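Local coordinates for response regulator receiver domain protein (CheY-like) (Methylobacillus flagellatus KT, PDB 3I42) that probably acts as a phosphorylation-controlled signalling switch, taking up a phosphoryl group on an aspartate of its CheY-like receiver domain, at residues V9-A14 with L55-T60. Sequence-based numbering, arbitrary orientation.
Sequences VEDYQA and LNLPDT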
ATOM      1  N   VAL A   9      18.397   5.705   1.764  1.00 28.69           N
ATOM      2  CA  VAL A   9      18.414   7.083   1.266  1.00 29.05           C
ATOM      3  C   VAL A   9      17.979   8.044   2.356  1.00 29.95           C
ATOM      4  O   VAL A   9      16.794   8.120   2.734  1.00 29.00           O
ATOM      5  CB  VAL A   9      17.515   7.272  -0.001  1.00 29.05           C
ATOM      6  CG1 VAL A   9      17.662   8.704  -0.527  1.00 28.40           C
ATOM      7  CG2 VAL A   9      17.875   6.237  -1.098  1.00 26.65           C
ATOM      8  N   GLU A  10      18.939   8.810   2.837  1.00 30.90           N
ATOM      9  CA  GLU A  10      18.753   9.548   4.067  1.00 34.00           C
ATOM     10  C   GLU A  10      19.880  10.553   4.133  1.00 35.09           C
ATOM     11  O   GLU A  10      21.057  10.175   3.967  1.00 36.27           O
ATOM     12  CB  GLU A  10      18.820   8.561   5.261  1.00 34.20           C
ATOM     13  CG  GLU A  10      19.137   9.185   6.611  1.00 37.92           C
ATOM     14  CD  GLU A  10      18.178  10.303   6.990  1.00 43.38           C
ATOM     15  OE1 GLU A  10      16.950  10.071   6.951  1.00 43.49           O
ATOM     16  OE2 GLU A  10      18.655  11.415   7.340  1.00 46.47           O
ATOM     17  N   ASP A  11      19.537  11.816   4.366  1.00 36.15           N
ATOM     18  CA  ASP A  11      20.533  12.896   4.302  1.00 37.98           C
ATOM     19  C   ASP A  11      21.341  13.161   5.569  1.00 38.22           C
ATOM     20  O   ASP A  11      22.405  13.796   5.482  1.00 39.43           O
ATOM     21  CB  ASP A  11      19.912  14.207   3.829  1.00 39.06           C
ATOM     22  CG  ASP A  11      18.704  14.592   4.630  1.00 42.46           C
ATOM     23  OD1 ASP A  11      17.817  13.730   4.836  1.00 46.70           O
ATOM     24  OD2 ASP A  11      18.647  15.775   5.047  1.00 49.54           O
ATOM     25  N   TYR A  12      20.858  12.691   6.719  1.00 36.94           N
ATOM     26  CA  TYR A  12      21.572  12.870   7.983  1.00 36.37           C
ATOM     27  C   TYR A  12      22.555  11.730   8.227  1.00 35.17           C
ATOM     28  O   TYR A  12      22.145  10.603   8.464  1.00 33.65           O
ATOM     29  CB  TYR A  12      20.578  12.996   9.162  1.00 36.64           C
ATOM     30  CG  TYR A  12      21.266  13.299  10.487  1.00 39.69           C
ATOM     31  CD1 TYR A  12      22.422  14.095  10.532  1.00 40.07           C
ATOM     32  CD2 TYR A  12      20.763  12.793  11.688  1.00 39.57           C
ATOM     33  CE1 TYR A  12      23.066  14.361  11.739  1.00 42.77           C
ATOM     34  CE2 TYR A  12      21.396  13.070  12.904  1.00 41.96           C
ATOM     35  CZ  TYR A  12      22.539  13.845  12.917  1.00 42.37           C
ATOM     36  OH  TYR A  12      23.159  14.117  14.110  1.00 44.93           O
ATOM     37  N   GLN A  13      23.854  12.022   8.161  1.00 35.06           N
ATOM     38  CA  GLN A  13      24.865  10.967   8.275  1.00 34.78           C
ATOM     39  C   GLN A  13      24.638  10.062   9.496  1.00 34.32           C
ATOM     40  O   GLN A  13      24.569   8.838   9.367  1.00 34.10           O
ATOM     41  CB  GLN A  13      26.252  11.580   8.338  1.00 35.46           C
ATOM     42  CG  GLN A  13      27.323  10.544   8.603  1.00 36.82           C
ATOM     43  CD  GLN A  13      28.670  11.156   8.895  1.00 41.20           C
ATOM     44  OE1 GLN A  13      28.853  12.369   8.773  1.00 42.58           O
ATOM     45  NE2 GLN A  13      29.650  10.308   9.253  1.00 42.32           N
ATOM     46  N   ALA A  14      24.520  10.665  10.675  1.00 33.48           N
ATOM     47  CA  ALA A  14      24.355   9.891  11.900  1.00 33.73           C
ATOM     48  C   ALA A  14      23.106   8.977  11.871  1.00 33.47           C
ATOM     49  O   ALA A  14      23.194   7.820  12.262  1.00 32.90           O
ATOM     50  CB  ALA A  14      24.347  10.814  13.122  1.00 33.48           C
ATOM     51  N   LEU A  55      11.083  10.197   3.377  1.00 37.04           N
ATOM     52  CA  LEU A  55      10.125  10.897   2.540  1.00 38.48           C
ATOM     53  C   LEU A  55      10.478  12.380   2.398  1.00 40.11           C
ATOM     54  O   LEU A  55       9.907  13.077   1.542  1.00 40.82           O
ATOM     55  CB  LEU A  55       8.689  10.699   3.039  1.00 38.14           C
ATOM     56  CG  LEU A  55       8.103   9.302   2.921  1.00 36.84           C
ATOM     57  CD1 LEU A  55       6.626   9.318   3.303  1.00 37.50           C
ATOM     58  CD2 LEU A  55       8.256   8.694   1.535  1.00 36.96           C
ATOM     59  N   ASN A  56      11.439  12.836   3.210  1.00 40.79           N
ATOM     60  CA  ASN A  56      11.913  14.216   3.236  1.00 41.51           C
ATOM     61  C   ASN A  56      13.354  14.255   2.813  1.00 40.36           C
ATOM     62  O   ASN A  56      14.218  13.921   3.591  1.00 40.75           O
ATOM     63  CB  ASN A  56      11.887  14.751   4.673  1.00 42.76           C
ATOM     64  CG  ASN A  56      10.494  15.123   5.157  1.00 46.80           C
ATOM     65  OD1 ASN A  56       9.682  15.678   4.405  1.00 51.84           O
ATOM     66  ND2 ASN A  56      10.220  14.848   6.443  1.00 51.36           N
ATOM     67  N   LEU A  57      13.642  14.679   1.600  1.00 39.61           N
ATOM     68  CA  LEU A  57      15.015  14.639   1.136  1.00 39.26           C
ATOM     69  C   LEU A  57      15.486  16.047   0.747  1.00 39.63           C
ATOM     70  O   LEU A  57      14.655  16.928   0.560  1.00 39.37           O
ATOM     71  CB  LEU A  57      15.142  13.645  -0.012  1.00 38.42           C
ATOM     72  CG  LEU A  57      15.128  12.178   0.393  1.00 37.73           C
ATOM     73  CD1 LEU A  57      14.960  11.317  -0.849  1.00 34.44           C
ATOM     74  CD2 LEU A  57      16.435  11.824   1.147  1.00 35.29           C
ATOM     75  N   PRO A  58      16.816  16.276   0.675  1.00 39.61           N
ATOM     76  CA  PRO A  58      17.176  17.652   0.379  1.00 40.31           C
ATOM     77  C   PRO A  58      16.697  18.091  -1.030  1.00 41.19           C
ATOM     78  O   PRO A  58      16.128  19.184  -1.167  1.00 41.19           O
ATOM     79  CB  PRO A  58      18.712  17.656   0.467  1.00 40.52           C
ATOM     80  CG  PRO A  58      19.111  16.282   1.000  1.00 39.69           C
ATOM     81  CD  PRO A  58      17.986  15.373   0.749  1.00 39.50           C
ATOM     82  N   ASP A  59      16.876  17.233  -2.033  1.00 40.76           N
ATOM     83  CA  ASP A  59      16.673  17.609  -3.443  1.00 41.36           C
ATOM     84  C   ASP A  59      15.354  17.113  -4.078  1.00 41.32           C
ATOM     85  O   ASP A  59      15.175  17.239  -5.301  1.00 41.01           O
ATOM     86  CB  ASP A  59      17.852  17.085  -4.291  1.00 41.14           C
ATOM     87  CG  ASP A  59      18.112  15.578  -4.079  1.00 42.71           C
ATOM     88  OD1 ASP A  59      17.624  14.994  -3.066  1.00 42.31           O
ATOM     89  OD2 ASP A  59      18.820  14.979  -4.918  1.00 42.82           O
ATOM     90  N   THR A  60      14.453  16.538  -3.273  1.00 40.71           N
ATOM     91  CA  THR A  60      13.286  15.841  -3.834  1.00 40.10           C
ATOM     92  C   THR A  60      12.401  15.335  -2.729  1.00 39.31           C
ATOM     93  O   THR A  60      12.850  15.237  -1.587  1.00 40.00           O
ATOM     94  CB  THR A  60      13.727  14.628  -4.746  1.00 40.22           C
ATOM     95  OG1 THR A  60      12.574  13.999  -5.314  1.00 40.20           O
ATOM     96  CG2 THR A  60      14.568  13.556  -3.952  1.00 40.52           C
TER
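D11 packs its CB against the CG-CD side of the P58 ring, 3.6 Å from P58 CG, and the two side chains run antiparallel as they pass. With chi1 at 53°, the carboxylate carbon of D11 sits between its own backbone N and carbonyl carbon, and the group stays close to the proline: D11 CG is 4.0 Å from P58 CD. D11 OD1 comes 3.8 Å from N56 O, two acceptors with no hydrogen bond between them. Deeper in, the V9 side chain lies roughly perpendicular to that of L57. V9 CG1, anti to its backbone N (chi1 -176°), touches both methyls of the leucine, L57 CD2 at 3.7 Å and CD1 at 3.8 Å, and L65 of helix 62-71 packs on both residues. This is probably the phosphorylation end of the (βα)5 receiver fold: the turns after parallel strands 4-9 and 50-54 bring E10 close to D54, the probable phosphorylation site, unmodified here, with D11 next to E10 in sequence, consistent with the acidic pocket that binds magnesium in CheY relatives. An alanine in place of D11 would keep the CB contact with P58 but would probably open a gap beside the proline and remove a negative charge from the acidic site. E10 turns its own carboxylate back to the chain, where OE2 accepts the N-H of Y12, the N-cap residue of helix 13-25, at 2.6 Å (N to OE2). That donor reaches the anti side of the oxygen, 21° out of the carboxylate plane, while E10 OE1 lies close to D54 OD2, a like-charged neighbour.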